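Local coordinates for ABC-type branched-chain amino acid transport systems periplasmic component-like protein (Thermomonospora curvata, PDB 4N03) that probably binds a fatty acid outside the membrane and delivers it to an ABC transporter, as a substrate-binding protein of the leucine-binding family, at residues Q57-Y60 against Y61-N65; S183-R186 against G187-A191; R209-K212 against S213-A216; G240-S244 against Q245-Q249. All coordinates share one frame; numbering follows the deposited sequence. Where two conformers were deposited one is given.

Interaction 1. Residues Q57-Y60 against Y61-N65; sequences QQLY and YEEVN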
# COMPACT_ATOMS: atom_id res chain seq x y z
N GLN A 57 1.78 -7.61 10.90
CA GLN A 57 2.70 -8.68 10.49
C GLN A 57 3.14 -9.47 11.74
O GLN A 57 3.14 -10.69 11.68
CB GLN A 57 3.92 -8.11 9.77
CG GLN A 57 3.61 -7.55 8.38
CD GLN A 57 4.52 -8.04 7.30
OE1 GLN A 57 5.57 -8.60 7.53
NE2 GLN A 57 4.11 -7.78 6.05
N GLN A 58 3.54 -8.78 12.79
CA GLN A 58 4.00 -9.47 14.00
C GLN A 58 2.82 -10.35 14.58
O GLN A 58 3.07 -11.47 15.07
CB GLN A 58 4.66 -8.51 15.04
CG GLN A 58 5.91 -7.66 14.64
CD GLN A 58 7.30 -8.36 14.51
OE1 GLN A 58 7.53 -9.46 15.00
NE2 GLN A 58 8.25 -7.69 13.84
N LEU A 59 1.60 -9.87 14.53
CA LEU A 59 0.47 -10.65 14.96
C LEU A 59 0.35 -11.94 14.18
O LEU A 59 0.21 -13.04 14.77
CB LEU A 59 -0.82 -9.83 14.79
CG LEU A 59 -2.10 -10.57 15.17
CD1 LEU A 59 -2.22 -10.99 16.61
CD2 LEU A 59 -3.31 -9.74 14.77
N TYR A 60 0.43 -11.84 12.86
CA TYR A 60 0.36 -13.02 12.01
C TYR A 60 1.50 -14.02 12.38
O TYR A 60 1.28 -15.22 12.54
CB TYR A 60 0.45 -12.61 10.51
CG TYR A 60 -0.08 -13.68 9.58
CD1 TYR A 60 0.68 -14.82 9.27
CD2 TYR A 60 -1.33 -13.57 9.01
CE1 TYR A 60 0.15 -15.81 8.43
CE2 TYR A 60 -1.86 -14.54 8.21
CZ TYR A 60 -1.10 -15.66 7.90
OH TYR A 60 -1.66 -16.63 7.11
N TYR A 61 2.73 -13.53 12.46
CA TYR A 61 3.87 -14.41 12.71
C TYR A 61 3.75 -15.04 14.10
O TYR A 61 4.10 -16.20 14.25
CB TYR A 61 5.21 -13.69 12.57
CG TYR A 61 5.43 -13.06 11.21
CD1 TYR A 61 5.01 -13.68 10.04
CD2 TYR A 61 5.98 -11.81 11.09
CE1 TYR A 61 5.16 -13.10 8.81
CE2 TYR A 61 6.15 -11.22 9.82
CZ TYR A 61 5.71 -11.86 8.69
OH TYR A 61 5.80 -11.31 7.44
N GLU A 62 3.28 -14.30 15.09
CA GLU A 62 3.03 -14.89 16.42
C GLU A 62 2.01 -16.03 16.30
O GLU A 62 2.18 -17.09 16.97
CB GLU A 62 2.56 -13.82 17.40
CG GLU A 62 2.02 -14.35 18.73
CD GLU A 62 1.36 -13.24 19.56
OE1 GLU A 62 2.10 -12.55 20.30
OE2 GLU A 62 0.11 -13.06 19.46
N GLU A 63 0.90 -15.84 15.64
CA GLU A 63 -0.10 -16.90 15.45
C GLU A 63 0.51 -18.13 14.78
O GLU A 63 0.25 -19.27 15.20
CB GLU A 63 -1.28 -16.39 14.62
CG GLU A 63 -2.09 -15.34 15.36
CD GLU A 63 -3.09 -14.59 14.49
OE1 GLU A 63 -3.03 -14.66 13.23
OE2 GLU A 63 -3.95 -13.89 15.11
N VAL A 64 1.34 -17.92 13.76
CA VAL A 64 2.04 -19.00 13.11
C VAL A 64 3.00 -19.71 14.05
O VAL A 64 3.03 -20.98 14.10
CB VAL A 64 2.81 -18.49 11.85
CG1 VAL A 64 3.73 -19.56 11.34
CG2 VAL A 64 1.83 -18.07 10.76
N ASN A 65 3.77 -18.95 14.80
CA ASN A 65 4.71 -19.54 15.79
C ASN A 65 4.03 -20.35 16.86
O ASN A 65 4.50 -21.44 17.22
CB ASN A 65 5.60 -18.47 16.41
CG ASN A 65 6.59 -17.93 15.38
OD1 ASN A 65 6.90 -18.59 14.37
ND2 ASN A 65 7.14 -16.77 15.64

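Interaction 2. Residues S183-R186 against G187-A191; sequences SALR and GTKYA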
# COMPACT_ATOMS: atom_id res chain seq x y z
N SER A 183 3.29 8.27 -10.35
CA SER A 183 2.53 7.15 -10.88
C SER A 183 1.04 7.45 -10.81
O SER A 183 0.30 7.21 -11.75
CB SER A 183 2.91 5.87 -10.17
OG SER A 183 2.14 4.76 -10.56
N ALA A 184 0.57 7.95 -9.66
CA ALA A 184 -0.81 8.34 -9.57
C ALA A 184 -1.16 9.33 -10.69
O ALA A 184 -2.20 9.23 -11.32
CB ALA A 184 -1.09 8.89 -8.19
N LEU A 185 -0.34 10.36 -10.78
CA LEU A 185 -0.53 11.42 -11.77
C LEU A 185 -0.61 10.91 -13.23
O LEU A 185 -1.43 11.37 -14.00
CB LEU A 185 0.59 12.44 -11.65
CG LEU A 185 0.53 13.63 -12.59
CD1 LEU A 185 -0.65 14.53 -12.31
CD2 LEU A 185 1.81 14.42 -12.48
N ARG A 186 0.18 9.91 -13.50
CA ARG A 186 0.11 9.28 -14.82
C ARG A 186 -1.28 8.77 -15.10
O ARG A 186 -1.84 8.90 -16.19
CB ARG A 186 1.15 8.17 -14.95
CG ARG A 186 1.20 7.55 -16.32
CD ARG A 186 2.13 6.38 -16.35
NE ARG A 186 2.17 5.77 -17.67
CZ ARG A 186 3.22 5.72 -18.44
NH1 ARG A 186 4.39 6.19 -18.07
NH2 ARG A 186 3.09 5.09 -19.56
N GLY A 187 -1.89 8.13 -14.11
CA GLY A 187 -3.28 7.65 -14.23
C GLY A 187 -4.27 8.78 -14.40
O GLY A 187 -5.14 8.75 -15.27
N THR A 188 -4.15 9.82 -13.58
CA THR A 188 -4.99 11.00 -13.73
C THR A 188 -4.95 11.52 -15.17
O THR A 188 -6.00 11.84 -15.75
CB THR A 188 -4.54 12.09 -12.78
OG1 THR A 188 -4.60 11.59 -11.45
CG2 THR A 188 -5.40 13.31 -12.87
N LYS A 189 -3.75 11.68 -15.71
CA LYS A 189 -3.58 12.27 -17.03
C LYS A 189 -4.11 11.37 -18.11
O LYS A 189 -4.67 11.87 -19.12
CB LYS A 189 -2.14 12.63 -17.23
CG LYS A 189 -1.73 13.77 -16.30
CD LYS A 189 -0.26 13.98 -16.28
CE LYS A 189 0.19 14.55 -17.60
NZ LYS A 189 1.55 15.00 -17.37
N TYR A 190 -3.99 10.05 -17.94
CA TYR A 190 -4.57 9.12 -18.93
C TYR A 190 -6.06 9.26 -18.95
O TYR A 190 -6.71 9.40 -20.00
CB TYR A 190 -4.14 7.70 -18.62
CG TYR A 190 -4.75 6.71 -19.57
CD1 TYR A 190 -4.20 6.52 -20.84
CD2 TYR A 190 -5.88 5.98 -19.23
CE1 TYR A 190 -4.75 5.64 -21.71
CE2 TYR A 190 -6.40 5.06 -20.13
CZ TYR A 190 -5.82 4.89 -21.40
OH TYR A 190 -6.32 3.98 -22.29
N ALA A 191 -6.66 9.19 -17.76
CA ALA A 191 -8.08 9.35 -17.66
C ALA A 191 -8.55 10.69 -18.24
O ALA A 191 -9.56 10.77 -18.94
CB ALA A 191 -8.55 9.18 -16.23

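Interaction 3. Residues R209-K212 against S213-A216; sequences RDMK and SQVA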
# COMPACT_ATOMS: atom_id res chain seq x y z
N ARG A 209 4.37 20.34 4.94
CA ARG A 209 3.45 20.04 6.02
C ARG A 209 2.16 20.82 5.85
O ARG A 209 1.11 20.42 6.36
CB ARG A 209 4.09 20.42 7.37
CG ARG A 209 5.41 19.71 7.65
CD ARG A 209 5.95 19.97 9.06
NE ARG A 209 5.08 19.43 10.10
CZ ARG A 209 5.06 18.16 10.49
NH1 ARG A 209 5.89 17.25 10.00
NH2 ARG A 209 4.20 17.81 11.44
N ASP A 210 2.22 21.96 5.21
CA ASP A 210 1.13 22.92 5.17
C ASP A 210 0.70 23.09 3.73
O ASP A 210 1.51 23.53 2.90
CB ASP A 210 1.69 24.24 5.73
CG ASP A 210 0.68 25.31 5.93
OD1 ASP A 210 -0.41 25.29 5.35
OD2 ASP A 210 1.00 26.24 6.71
N MSE A 211 -0.54 22.84 3.43
CA MSE A 211 -1.08 22.88 2.08
C MSE A 211 -1.75 24.19 1.70
O MSE A 211 -2.43 24.26 0.71
CB MSE A 211 -2.09 21.71 1.90
CG MSE A 211 -1.39 20.35 2.03
SE MSE A 211 -0.32 19.83 0.49
CE MSE A 211 1.46 20.43 1.15
N LYS A 212 -1.53 25.27 2.46
CA LYS A 212 -2.32 26.44 2.12
C LYS A 212 -1.95 27.09 0.78
O LYS A 212 -2.87 27.54 0.11
CB LYS A 212 -2.41 27.43 3.27
CG LYS A 212 -1.11 28.04 3.65
CD LYS A 212 -1.36 28.98 4.81
CE LYS A 212 -0.06 29.61 5.17
NZ LYS A 212 -0.23 30.76 6.09
N SER A 213 -0.70 27.05 0.34
CA SER A 213 -0.37 27.59 -0.95
C SER A 213 -0.92 26.72 -2.07
O SER A 213 -1.34 27.23 -3.10
CB SER A 213 1.13 27.78 -1.10
OG SER A 213 1.83 26.55 -1.03
N GLN A 214 -0.97 25.41 -1.84
CA GLN A 214 -1.57 24.51 -2.82
C GLN A 214 -3.06 24.76 -2.96
O GLN A 214 -3.59 24.82 -4.08
CB GLN A 214 -1.31 23.07 -2.43
CG GLN A 214 0.12 22.61 -2.63
CD GLN A 214 1.08 23.22 -1.68
OE1 GLN A 214 0.76 23.57 -0.53
NE2 GLN A 214 2.30 23.38 -2.14
N VAL A 215 -3.74 24.96 -1.83
CA VAL A 215 -5.16 25.29 -1.88
C VAL A 215 -5.40 26.60 -2.62
O VAL A 215 -6.34 26.70 -3.43
CB VAL A 215 -5.75 25.29 -0.46
CG1 VAL A 215 -7.18 25.84 -0.47
CG2 VAL A 215 -5.76 23.88 0.14
N ALA A 216 -4.58 27.60 -2.36
CA ALA A 216 -4.71 28.88 -3.05
C ALA A 216 -4.56 28.68 -4.57
O ALA A 216 -5.29 29.26 -5.37
CB ALA A 216 -3.67 29.89 -2.56
O HOH W 1 1.64 25.98 1.58

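Interaction 4. Residues G240-S244 against Q245-Q249; sequences GIARS and QGMKQ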
# COMPACT_ATOMS: atom_id res chain seq x y z
N GLY A 240 -8.82 20.44 5.28
CA GLY A 240 -9.26 21.46 6.21
C GLY A 240 -9.17 22.85 5.64
O GLY A 240 -10.12 23.64 5.76
N ILE A 241 -8.05 23.20 5.00
CA ILE A 241 -7.93 24.52 4.45
C ILE A 241 -8.95 24.74 3.31
O ILE A 241 -9.60 25.77 3.22
CB ILE A 241 -6.49 24.82 4.02
CG1 ILE A 241 -5.55 24.78 5.21
CG2 ILE A 241 -6.40 26.16 3.33
CD1 ILE A 241 -4.10 24.70 4.78
N ALA A 242 -9.09 23.76 2.42
CA ALA A 242 -10.04 23.90 1.32
C ALA A 242 -11.43 24.18 1.84
O ALA A 242 -12.11 25.10 1.37
CB ALA A 242 -10.07 22.64 0.45
N ARG A 243 -11.89 23.40 2.86
CA ARG A 243 -13.25 23.62 3.31
C ARG A 243 -13.40 24.94 4.06
O ARG A 243 -14.42 25.59 3.94
CB ARG A 243 -13.73 22.45 4.18
CG ARG A 243 -13.67 21.11 3.44
CD ARG A 243 -14.36 21.13 2.10
NE ARG A 243 -14.26 19.82 1.47
CZ ARG A 243 -14.24 19.60 0.16
NH1 ARG A 243 -14.31 20.60 -0.72
NH2 ARG A 243 -14.13 18.37 -0.27
N SER A 244 -12.33 25.38 4.73
CA SER A 244 -12.35 26.68 5.44
C SER A 244 -12.40 27.85 4.48
O SER A 244 -12.70 28.97 4.85
CB SER A 244 -11.09 26.83 6.33
OG SER A 244 -9.91 27.12 5.57
N GLN A 245 -12.06 27.61 3.19
CA GLN A 245 -12.11 28.58 2.12
C GLN A 245 -13.41 28.51 1.35
O GLN A 245 -13.57 29.22 0.37
CB GLN A 245 -10.89 28.44 1.19
CG GLN A 245 -9.59 28.87 1.85
CD GLN A 245 -9.57 30.35 2.10
OE1 GLN A 245 -9.97 31.12 1.28
NE2 GLN A 245 -9.19 30.74 3.29
N GLY A 246 -14.34 27.66 1.75
CA GLY A 246 -15.60 27.53 1.06
C GLY A 246 -15.54 26.69 -0.21
O GLY A 246 -16.50 26.66 -0.94
N MSE A 247 -14.47 25.95 -0.41
CA MSE A 247 -14.35 25.13 -1.63
C MSE A 247 -15.24 23.93 -1.45
O MSE A 247 -15.26 23.29 -0.38
CB MSE A 247 -12.91 24.70 -1.83
CG MSE A 247 -12.09 25.96 -2.10
SE MSE A 247 -10.23 25.53 -2.46
CE MSE A 247 -10.33 24.90 -4.29
N LYS A 248 -15.96 23.59 -2.51
CA LYS A 248 -16.89 22.47 -2.46
C LYS A 248 -16.52 21.31 -3.37
O LYS A 248 -17.22 20.31 -3.41
CB LYS A 248 -18.31 22.93 -2.79
CG LYS A 248 -18.84 24.05 -1.88
CD LYS A 248 -18.86 23.66 -0.40
CE LYS A 248 -19.31 24.79 0.53
NZ LYS A 248 -19.23 24.24 1.91
N GLN A 249 -15.37 21.40 -4.01
CA GLN A 249 -14.94 20.34 -4.92
C GLN A 249 -14.73 19.04 -4.18
O GLN A 249 -14.18 19.06 -3.06
CB GLN A 249 -13.63 20.74 -5.58
CG GLN A 249 -13.67 21.95 -6.51
CD GLN A 249 -13.42 23.28 -5.85
OE1 GLN A 249 -13.68 23.44 -4.66
NE2 GLN A 249 -12.89 24.23 -6.60
O HOH W 2 -16.39 24.37 2.01
O HOH W 3 -8.37 29.05 5.57

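Interaction 1. Residues Q57-Y60 against Y61-N65
Gln57 meets Tyr61 one helical turn on, the two side chains lying side by side and pointing the same way. The phenol OH of Tyr61 donates to Gln57 OE1 at 2.7 Å, coming from above the carbonyl plane of an amide that stands almost at right angles to the ring, 87° between planes; Gln57 NE2 donates to Pro104 O. The carbonyl O of Gln57 takes the backbone NH of Tyr61 and also sits over one face of the ring, 3.1 Å from its CD2. With chi1 of Tyr61 at -58°, CG lies beside the backbone N, which swings the ring back over that carbonyl. A phenylalanine in place of Tyr61 would probably keep the ring packing but leave Gln57 OE1 without its phenolic donor, the amide then held from its NE2 side. Gln58 O receives Glu62 N at 2.8 Å. At Leu59, CD1 lies 3.7 Å from Glu63 OE2, while the other carboxylate oxygen, OE1, bonds to Tyr315. Tyr60 CE1 comes within 3.7 Å of Val64 CG2, and its ring meets Tyr315 edge-to-face. These i to i+4 pairs belong to helix 47-66, the crossover helix of the beta-alpha-beta unit linking parallel strands 33-40 and 74-81.

Interaction 2. Residues S183-R186 against G187-A191
Leu185 O receives Lys189 N at 2.9 Å, one rung of a regular alpha-helical ladder that also carries Thr188 N to Ala184 O and Tyr190 N to Arg186 O, while the Gly187 N to Ser183 O bond is weak at 3.3 Å. The main side-chain meeting is between Leu185 and Lys189: CG of the leucine touches CD of the lysine at 3.8 Å. With CG beside the backbone N (chi1 -68°), the lysine chain is laid back along the helix and CG passes 3.3 Å from Leu185 O; a bend at chi3 then turns the outer chain, and its NZ ends in a salt bridge with Glu201. The aliphatic part of the lysine thus lies against the leucine while the charge is paired beyond it.

Thr188 OG1 is also set beside the backbone N and folds back to Ala184 O, a weak hydrogen bond of 3.4 Å that adds a second donor to a carbonyl already taken by Thr188 N; it has another weak hydrogen bond with His173 ND1. Tyr190 rests its CB against Arg186 O, 3.6 Å away, and its hydroxyl bonds to Gln194.

Helix 179-195 is the crossover connecting parallel strands 170-176 and 198-204, neighbours in the sheet. Ala184 and Thr188 face Met152 of helix 148-161 and also touch strands 170-176 and 225-229, whereas Arg186 reaches the C-terminal Phe405 through NH1.

Interaction 3. Residues R209-K212 against S213-A216
Gln214 turns its amide oxygen back onto the residue before the helix: OE1 lies 3.3 Å from Met211 CA and 3.6 Å from the CE of this selenomethionine, so a polar atom rests on carbon. The fold-back comes from a bend at chi2 (70°) of the glutamine, whose side chain crosses that of Met211, itself bent at chi2 and chi3.

Met211 is the N-cap, and its carbonyl O receives Val215 N at 2.9 Å with a nearly straight bond, 166° at the hydrogen. The next rung runs from Ala216 N to Lys212 O. Two amides at the helix start find acceptors outside the ladder. Lys212 N donates to Asp210 OD1 at 3.1 Å, an Asx turn in which the carboxylate oxygen is met on its anti side, 35° out of plane. Ser213 N donates a hydrogen bond to a water at 2.9 Å, and that water donates in turn to Asp210 O at 2.8 Å, bridging the loop to the helix start.

The turn leads from strand 198-204 into helix 212-220. Met211 and Gln214 both touch Ile204 of that strand, and Val215 packs on Ile241 of helix 232-244, from which Ser237 accepts the backbone NH of Met211.

Interaction 4. Residues G240-S244 against Q245-Q249
Arg243 spans a Schellman motif, reaching from the last turn of helix 232-244 to the loop that follows it. Gly246 breaks the helix with a positive phi of 79°, a backbone shape in which a CB would press on the preceding carbonyl. Gly246 N returns to Arg243 O, and Met247 N to Ala242 O at 3.1 Å; Gln245 N joins it there from the opposite face of that carbonyl.

From CB the arginine sets off with CG beside its backbone N, and a bend at chi2 (-52°) turns the chain toward the loop. CD comes within 3.4 Å of Met247 O, with NE farther from the same oxygen. The guanidinium then works through its edge: NH1 gives to Met247 O at 2.9 Å and to Gln249 O at 2.8 Å, while NH2 also holds Gln249 O, making an end-on grip on one oxygen that lies in the guanidinium plane. An alanine here would probably leave the Gln249 carbonyl without either donor and the loop end less firmly tied to the helix.

Met247 SE lies 4.1 Å from Ala242 CB, and the selenomethionine side chain packs on Val215 and Ala219 of helix 212-220. One water donates to both Arg243 O and Met247 O and accepts from Lys248 NZ at 2.8 Å.

In the fold
All four contacts are local ones, but they sample different parts of helices. Interactions 1 and 2 lie within crossover helices, interaction 1 in the last turns and interaction 2 in the middle, on opposite sides of the chain's centre, with centres 37 Å apart; their rungs are mostly regular, and interaction 2 is the more buried. Interactions 3 and 4 occupy helix ends farther from the centre, with several exposed residues, and there waters, a carboxylate and a guanidinium serve backbone groups that regular rungs serve in the other pair. The two ends also touch: Ile241 and Met247 both lie against Val215, an apolar patch shared by helices 212-220 and 232-244, and Ile241 CD1 packs near Lys212 N at the helix start.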